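PDB 3DJE: fructosyl amine: oxygen oxidoreductase from Aspergillus fumigatus, which oxidatively deglycates fructosyl amino acids (Amadori products) with a bound FAD cofactor and molecular oxygen. Local coordinates for residues N62-D65 against E66-N70; I257-I260 against E261-F264; P306-A309 against E310-R314. All coordinates share one frame; numbering follows the deposited sequence.

Followed from the N terminus, the three contacts come in series, with no nesting or crossing, and each lies within one continuous piece of chain. Interaction 1 spans the lead-in and nearly the first two turns of helix 64-83, at the surface. Interaction 2 closes the tight turn between strands 256-259 and 263-265, a hairpin that joins strand 96-100 to the long strand 274-289 and carries two phenylalanines of the FSA pocket. Interaction 3 opens helix 307-320, which packs on strands 274-289 and 232-242 of the same large sheet. Interactions 2 and 3 have centres about 14 Å apart; interaction 1 lies farther off, its centre about 24 Å from that of interaction 2.

Interaction 1. Residues N62-D65 against E66-N70; sequences NNKD and EIEVN
The N-terminal first turn of helix 64-83 brings Lys-64 against Glu-68 and Asn-63 against Ile-67, each four residues on. Asn-63 holds the N-cap position, and its side chain makes no capping bond. Its carbonyl opens the helical series, Ile-67 N donating to Asn-63 O at 2.8 Å with an N-H...O angle of 162°. Glu-68 N to Lys-64 O and Val-69 N to Asp-65 O continue it.

On the outer side Lys-64 runs extended to CE, with CG anti to the backbone N (chi1 -179°), and the bend at chi4 turns NZ toward Glu-68 OE2. The salt bridge from Lys-64 NZ to Glu-68 OE2 measures 2.7 Å, and the ammonium arrives from above the carboxylate plane, 38° out of it. The other oxygen, Glu-68 OE1, pairs with Lys-388, so this carboxylate lies between two lysines and probably stays ionised.

Ile-67 lays its CG1 branch along the cap residue, CG1 lying 3.3 Å from Asn-63 O, and its CD1 reaches the backbone of Asn-62. Glu-66 leans back, OE2 resting 3.5 Å from Asn-63 CB and making a weak hydrogen bond to Ser-61 OG. Farther along, Asn-70 N and Asn-70 ND2 reach Glu-66 O from opposite faces of its carbonyl plane, ND2 at 2.8 Å. Asn-70 OD1 meanwhile meets Arg-365, a residue of the FSA pocket. The whole is characteristic of an amphipathic helix N-terminus, with an i to i+4 lysine-glutamate salt bridge on its surface and Val-69 and Asn-70 turned to helix 387-393.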
loop_
_atom_site.group_PDB
_atom_site.type_symbol
_atom_site.label_atom_id
_atom_site.label_comp_id
_atom_site.label_asym_id
_atom_site.label_seq_id
_atom_site.Cartn_x
_atom_site.Cartn_y
_atom_site.Cartn_z
ATOM N N ASN A 62 4.471 12.923 -14.786
ATOM C CA ASN A 62 4.591 14.319 -15.217
ATOM C C ASN A 62 3.570 14.654 -16.309
ATOM O O ASN A 62 3.569 15.756 -16.863
ATOM C CB ASN A 62 6.023 14.656 -15.667
ATOM C CG ASN A 62 6.493 13.814 -16.845
ATOM O OD1 ASN A 62 5.765 12.960 -17.352
ATOM N ND2 ASN A 62 7.723 14.053 -17.285
ATOM N N ASN A 63 2.698 13.700 -16.610
ATOM C CA ASN A 63 1.628 13.938 -17.565
ATOM C C ASN A 63 0.458 14.688 -16.962
ATOM O O ASN A 63 -0.106 14.272 -15.946
ATOM C CB ASN A 63 1.160 12.641 -18.211
ATOM C CG ASN A 63 1.793 12.432 -19.552
ATOM O OD1 ASN A 63 2.992 12.158 -19.652
ATOM N ND2 ASN A 63 1.002 12.616 -20.611
ATOM N N LYS A 64 0.105 15.794 -17.604
ATOM C CA LYS A 64 -0.929 16.704 -17.113
ATOM C C LYS A 64 -2.246 15.992 -16.783
ATOM O O LYS A 64 -2.809 16.198 -15.706
ATOM C CB LYS A 64 -1.154 17.825 -18.135
ATOM C CG LYS A 64 -2.183 18.852 -17.725
ATOM C CD LYS A 64 -2.232 20.017 -18.720
ATOM C CE LYS A 64 -3.312 21.015 -18.338
ATOM N NZ LYS A 64 -4.681 20.425 -18.507
ATOM N N ASP A 65 -2.717 15.141 -17.696
ATOM C CA ASP A 65 -3.981 14.422 -17.513
ATOM C C ASP A 65 -3.927 13.454 -16.327
ATOM O O ASP A 65 -4.900 13.331 -15.575
ATOM C CB ASP A 65 -4.388 13.690 -18.802
ATOM C CG ASP A 65 -3.420 12.585 -19.189
ATOM O OD1 ASP A 65 -2.207 12.877 -19.383
ATOM O OD2 ASP A 65 -3.880 11.417 -19.299
ATOM N N GLU A 66 -2.787 12.779 -16.167
ATOM C CA GLU A 66 -2.606 11.832 -15.062
ATOM C C GLU A 66 -2.506 12.582 -13.744
ATOM O O GLU A 66 -3.043 12.131 -12.726
ATOM C CB GLU A 66 -1.354 10.976 -15.268
ATOM C CG GLU A 66 -1.432 10.025 -16.461
ATOM C CD GLU A 66 -0.258 9.058 -16.482
ATOM O OE1 GLU A 66 -0.280 8.051 -15.732
ATOM O OE2 GLU A 66 0.697 9.301 -17.236
ATOM N N ILE A 67 -1.820 13.727 -13.763
ATOM C CA ILE A 67 -1.698 14.566 -12.565
ATOM C C ILE A 67 -3.074 15.030 -12.091
ATOM O O ILE A 67 -3.403 14.935 -10.901
ATOM C CB ILE A 67 -0.726 15.773 -12.791
ATOM C CG1 ILE A 67 0.722 15.275 -12.966
ATOM C CG2 ILE A 67 -0.845 16.787 -11.639
ATOM C CD1 ILE A 67 1.699 16.340 -13.490
ATOM N N GLU A 68 -3.893 15.502 -13.031
ATOM C CA GLU A 68 -5.238 16.000 -12.712
ATOM C C GLU A 68 -6.108 14.939 -12.037
ATOM O O GLU A 68 -6.734 15.204 -11.005
ATOM C CB GLU A 68 -5.908 16.572 -13.966
ATOM C CG GLU A 68 -5.167 17.802 -14.485
ATOM C CD GLU A 68 -5.839 18.498 -15.662
ATOM O OE1 GLU A 68 -6.799 17.945 -16.255
ATOM O OE2 GLU A 68 -5.389 19.626 -15.987
ATOM N N VAL A 69 -6.123 13.732 -12.601
ATOM C CA VAL A 69 -6.913 12.649 -12.023
ATOM C C VAL A 69 -6.371 12.281 -10.642
ATOM O O VAL A 69 -7.133 12.134 -9.691
ATOM C CB VAL A 69 -6.966 11.418 -12.952
ATOM C CG1 VAL A 69 -7.522 10.197 -12.204
ATOM C CG2 VAL A 69 -7.810 11.733 -14.197
ATOM N N ASN A 70 -5.053 12.151 -10.521
ATOM C CA ASN A 70 -4.470 11.777 -9.230
ATOM C C ASN A 70 -4.710 12.828 -8.150
ATOM O O ASN A 70 -4.903 12.490 -6.976
ATOM C CB ASN A 70 -3.004 11.391 -9.392
ATOM C CG ASN A 70 -2.857 9.956 -9.864
ATOM O OD1 ASN A 70 -2.859 9.027 -9.050
ATOM N ND2 ASN A 70 -2.793 9.760 -11.179
#

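Interaction 2. Residues I257-I260 against E261-F264; sequences IFNI and ERGF. With FSA (1-S-(carboxymethyl)-1-thio-beta-D-fructopyranose), chain D.
Phe-258 and Phe-264 face each other as an antiparallel non-hydrogen-bonded pair of the hairpin 256-265, both side chains on the sheet face turned to bound FSA. Followed outward, Phe-264 starts with CB 3.1 Å from Ile-257 O and also over the Phe-258 ring, a CH-pi contact with CB 3.9 Å from the ring centroid. CG then lies above Phe-258 CD1 and CE1, because chi1 of 58° sets it between the backbone N and the carbonyl carbon. CD2 is 3.4 Å from Phe-258 CE1, and the two rings form an offset stack with centroids 4.3 Å apart and planes only 9° from parallel. CE2 still lies over the rim of the Phe-258 ring while also meeting FSA O2, and CZ extends past it: Phe-264 CZ comes within 3.3 Å of FSA O2, which sits at the ring edge and in its plane. Phe-258 likewise offers its edge, CZ, to FSA O3.

Beyond the rings the turn is held by Asn-259. Its N donates to Gly-263 O at 2.8 Å, almost straight at 177°, while Asn-259 O accepts from both Gly-263 N and Arg-262 N, the two-against-one pattern of a classic beta bulge. Asn-259 OD1 takes Glu-261 N at 2.8 Å in the carbonyl plane, fixing the amide across the turn. The carboxylate of Glu-261 is held by the backbone N of Cys-101 and Ser-102.

Chemically, the stacked pair presents carbon edges rather than polar groups to the sugar hydroxyls, and the hydrogen bonds to FSA come from elsewhere, including Glu-280, Lys-368, Gly-364 O and Arg-411; the two phenylalanines thus contribute shape and van der Waals contact to the pocket wall.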
loop_
_atom_site.group_PDB
_atom_site.type_symbol
_atom_site.label_atom_id
_atom_site.label_comp_id
_atom_site.label_asym_id
_atom_site.label_seq_id
_atom_site.Cartn_x
_atom_site.Cartn_y
_atom_site.Cartn_z
ATOM N N ILE A 257 10.833 10.879 7.650
ATOM C CA ILE A 257 12.101 11.122 6.943
ATOM C C ILE A 257 12.173 10.140 5.776
ATOM O O ILE A 257 12.182 8.936 5.995
ATOM C CB ILE A 257 13.307 10.929 7.891
ATOM C CG1 ILE A 257 13.205 11.878 9.093
ATOM C CG2 ILE A 257 14.634 11.076 7.125
ATOM C CD1 ILE A 257 13.233 13.359 8.748
ATOM N N PHE A 258 12.224 10.651 4.546
ATOM C CA PHE A 258 12.066 9.812 3.359
ATOM C C PHE A 258 13.084 10.215 2.298
ATOM O O PHE A 258 13.153 11.378 1.917
ATOM C CB PHE A 258 10.632 9.995 2.849
ATOM C CG PHE A 258 10.092 8.866 1.985
ATOM C CD1 PHE A 258 8.899 8.230 2.340
ATOM C CD2 PHE A 258 10.710 8.491 0.794
ATOM C CE1 PHE A 258 8.343 7.211 1.544
ATOM C CE2 PHE A 258 10.165 7.457 -0.011
ATOM C CZ PHE A 258 8.974 6.822 0.371
ATOM N N ASN A 259 13.914 9.267 1.872
ATOM C CA ASN A 259 14.797 9.481 0.725
ATOM C C ASN A 259 14.480 8.388 -0.274
ATOM O O ASN A 259 14.561 7.194 0.048
ATOM C CB ASN A 259 16.274 9.451 1.140
ATOM C CG ASN A 259 17.223 9.702 -0.028
ATOM O OD1 ASN A 259 17.214 8.974 -1.016
ATOM N ND2 ASN A 259 18.077 10.717 0.107
ATOM N N ILE A 260 14.126 8.804 -1.483
ATOM C CA ILE A 260 13.601 7.878 -2.485
ATOM C C ILE A 260 14.672 6.950 -3.067
ATOM O O ILE A 260 14.356 6.051 -3.841
ATOM C CB ILE A 260 12.813 8.619 -3.588
ATOM C CG1 ILE A 260 13.743 9.451 -4.481
ATOM C CG2 ILE A 260 11.731 9.496 -2.953
ATOM C CD1 ILE A 260 13.048 10.075 -5.681
ATOM N N GLU A 261 15.925 7.168 -2.672
ATOM C CA GLU A 261 17.024 6.283 -3.061
ATOM C C GLU A 261 17.643 5.516 -1.899
ATOM O O GLU A 261 18.649 4.820 -2.083
ATOM C CB GLU A 261 18.126 7.103 -3.746
ATOM C CG GLU A 261 17.669 7.778 -5.023
ATOM C CD GLU A 261 18.815 8.417 -5.743
ATOM O OE1 GLU A 261 19.550 7.685 -6.459
ATOM O OE2 GLU A 261 18.975 9.639 -5.585
ATOM N N ARG A 262 17.074 5.646 -0.702
ATOM C CA ARG A 262 17.660 5.018 0.471
ATOM C C ARG A 262 16.607 4.323 1.322
ATOM O O ARG A 262 16.767 3.168 1.716
ATOM C CB ARG A 262 18.412 6.045 1.331
ATOM C CG ARG A 262 19.526 6.799 0.600
ATOM C CD ARG A 262 20.726 5.881 0.363
ATOM N NE ARG A 262 21.875 6.639 -0.135
ATOM C CZ ARG A 262 22.178 6.813 -1.419
ATOM N NH1 ARG A 262 21.432 6.273 -2.374
ATOM N NH2 ARG A 262 23.246 7.540 -1.752
ATOM N N GLY A 263 15.529 5.036 1.620
ATOM C CA GLY A 263 14.539 4.500 2.534
ATOM C C GLY A 263 13.870 5.558 3.386
ATOM O O GLY A 263 14.049 6.770 3.190
ATOM N N PHE A 264 13.090 5.086 4.346
ATOM C CA PHE A 264 12.336 5.991 5.182
ATOM C C PHE A 264 12.017 5.396 6.537
ATOM O O PHE A 264 12.103 4.181 6.744
ATOM C CB PHE A 264 11.051 6.449 4.475
ATOM C CG PHE A 264 10.127 5.328 4.070
ATOM C CD1 PHE A 264 9.109 4.883 4.930
ATOM C CD2 PHE A 264 10.245 4.742 2.809
ATOM C CE1 PHE A 264 8.225 3.861 4.533
ATOM C CE2 PHE A 264 9.379 3.716 2.402
ATOM C CZ PHE A 264 8.362 3.270 3.272
HETATM O OAB FSA D . 2.753 6.562 -1.263
HETATM C CAL FSA D . 3.636 7.002 -0.496
HETATM O OAA FSA D . 3.699 8.217 -0.177
HETATM C CAH FSA D . 4.700 6.084 0.072
HETATM S SAK FSA D . 4.606 4.450 -0.589
HETATM C C1 FSA D . 6.030 3.837 0.269
HETATM C C2 FSA D . 6.600 2.595 -0.430
HETATM O O2 FSA D . 7.422 1.857 0.490
HETATM C C3 FSA D . 7.438 2.983 -1.653
HETATM O O3 FSA D . 8.605 3.710 -1.240
HETATM C C4 FSA D . 7.811 1.766 -2.505
HETATM O O4 FSA D . 8.425 2.205 -3.728
HETATM C C5 FSA D . 6.583 0.919 -2.857
HETATM O O5 FSA D . 5.738 1.600 -3.788
HETATM C C6 FSA D . 5.819 0.583 -1.584
HETATM O O6 FSA D . 5.485 1.797 -0.889
#

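Interaction 3. Residues P306-A309 against E310-R314; sequences PKEA and ETRVR
Ala-309 and Arg-312 form the close-packed side of the first turns of helix 307-320. The guanidinium of Arg-312 lies with one face over Ala-309 CA and Glu-308 O, folded back by a bend at chi3 (-64°); its NH2 is 3.4 Å from Ala-309 CB. NH1 makes a long salt bridge of 3.4 Å to Glu-308 OE1, the carboxylate and guanidinium planes 60° apart, whereas the stronger partners lie outside: Asp-279 takes Arg-312 NE, and Tyr-284 OH bonds both Arg-312 NH2 and Glu-308 OE2. Val-313 N to Ala-309 O, at 2.9 Å, ties the buried backbone.

Looser is the pairing of Lys-307 NZ with Glu-310 OE1, which stay 4.2 Å apart, beyond a direct salt bridge; a water joins them, accepting from NZ and donating to OE1. The other oxygen, Glu-310 OE2, is by contrast firmly held, gripped side-on by NE and NH1 of Arg-314, each at 3.1 Å and in the guanidinium plane.

Pro-306 O accepts Glu-310 N, and the ring of this N-cap residue rests on Tyr-284 and Thr-237, so the helix start packs against strands 274-289 and 232-242, with Met-419 of strand 419-420 beside Glu-308 and Arg-312.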
loop_
_atom_site.group_PDB
_atom_site.type_symbol
_atom_site.label_atom_id
_atom_site.label_comp_id
_atom_site.label_asym_id
_atom_site.label_seq_id
_atom_site.Cartn_x
_atom_site.Cartn_y
_atom_site.Cartn_z
ATOM N N PRO A 306 15.028 -10.484 3.479
ATOM C CA PRO A 306 16.340 -10.946 2.981
ATOM C C PRO A 306 17.488 -10.259 3.710
ATOM O O PRO A 306 17.375 -9.085 4.069
ATOM C CB PRO A 306 16.325 -10.512 1.511
ATOM C CG PRO A 306 14.857 -10.480 1.148
ATOM C CD PRO A 306 14.205 -9.932 2.386
ATOM N N LYS A 307 18.599 -10.972 3.910
ATOM C CA LYS A 307 19.753 -10.373 4.570
ATOM C C LYS A 307 20.266 -9.135 3.835
ATOM O O LYS A 307 20.703 -8.182 4.475
ATOM C CB LYS A 307 20.864 -11.408 4.785
ATOM C CG LYS A 307 20.548 -12.405 5.900
ATOM C CD LYS A 307 21.075 -11.949 7.258
ATOM C CE LYS A 307 22.517 -12.412 7.475
ATOM N NZ LYS A 307 23.024 -12.112 8.851
ATOM N N GLU A 308 20.190 -9.136 2.504
ATOM C CA GLU A 308 20.615 -7.975 1.723
ATOM C C GLU A 308 19.765 -6.743 2.069
ATOM O O GLU A 308 20.280 -5.613 2.094
ATOM C CB GLU A 308 20.604 -8.271 0.222
ATOM C CG GLU A 308 19.244 -8.646 -0.340
ATOM C CD GLU A 308 19.171 -8.544 -1.850
ATOM O OE1 GLU A 308 20.070 -7.907 -2.466
ATOM O OE2 GLU A 308 18.205 -9.101 -2.415
ATOM N N ALA A 309 18.481 -6.979 2.366
ATOM C CA ALA A 309 17.573 -5.904 2.796
ATOM C C ALA A 309 17.954 -5.358 4.165
ATOM O O ALA A 309 17.972 -4.143 4.371
ATOM C CB ALA A 309 16.111 -6.375 2.772
ATOM N N GLU A 310 18.278 -6.250 5.100
ATOM C CA GLU A 310 18.846 -5.828 6.375
ATOM C C GLU A 310 20.074 -4.931 6.183
ATOM O O GLU A 310 20.205 -3.912 6.853
ATOM C CB GLU A 310 19.227 -7.023 7.239
ATOM C CG GLU A 310 20.015 -6.632 8.482
ATOM C CD GLU A 310 20.250 -7.799 9.431
ATOM O OE1 GLU A 310 20.257 -8.959 8.964
ATOM O OE2 GLU A 310 20.434 -7.559 10.645
ATOM N N THR A 311 20.978 -5.322 5.287
ATOM C CA THR A 311 22.183 -4.520 5.023
ATOM C C THR A 311 21.811 -3.112 4.542
ATOM O O THR A 311 22.386 -2.120 4.997
ATOM C CB THR A 311 23.105 -5.247 4.018
ATOM O OG1 THR A 311 23.448 -6.516 4.577
ATOM C CG2 THR A 311 24.384 -4.459 3.756
ATOM N N ARG A 312 20.813 -3.026 3.662
ATOM C CA ARG A 312 20.357 -1.730 3.163
ATOM C C ARG A 312 19.719 -0.884 4.262
ATOM O O ARG A 312 19.941 0.318 4.312
ATOM C CB ARG A 312 19.393 -1.890 1.990
ATOM C CG ARG A 312 20.021 -2.495 0.744
ATOM C CD ARG A 312 19.052 -2.452 -0.424
ATOM N NE ARG A 312 17.852 -3.270 -0.178
ATOM C CZ ARG A 312 17.649 -4.490 -0.670
ATOM N NH1 ARG A 312 18.551 -5.079 -1.453
ATOM N NH2 ARG A 312 16.532 -5.129 -0.376
ATOM N N VAL A 313 18.949 -1.524 5.147
ATOM C CA VAL A 313 18.340 -0.831 6.289
ATOM C C VAL A 313 19.405 -0.219 7.196
ATOM O O VAL A 313 19.304 0.947 7.573
ATOM C CB VAL A 313 17.442 -1.786 7.124
ATOM C CG1 VAL A 313 17.076 -1.182 8.477
ATOM C CG2 VAL A 313 16.193 -2.162 6.344
ATOM N N ARG A 314 20.425 -1.006 7.540
ATOM C CA ARG A 314 21.481 -0.540 8.444
ATOM C C ARG A 314 22.339 0.540 7.789
ATOM O O ARG A 314 22.818 1.441 8.479
ATOM C CB ARG A 314 22.312 -1.712 8.974
ATOM C CG ARG A 314 21.459 -2.739 9.731
ATOM C CD ARG A 314 22.282 -3.706 10.546
ATOM N NE ARG A 314 21.445 -4.687 11.237
ATOM C CZ ARG A 314 20.790 -4.466 12.376
ATOM N NH1 ARG A 314 20.065 -5.440 12.912
ATOM N NH2 ARG A 314 20.847 -3.279 12.979
HETATM O O HOH W 1 20.682 -11.494 10.513
#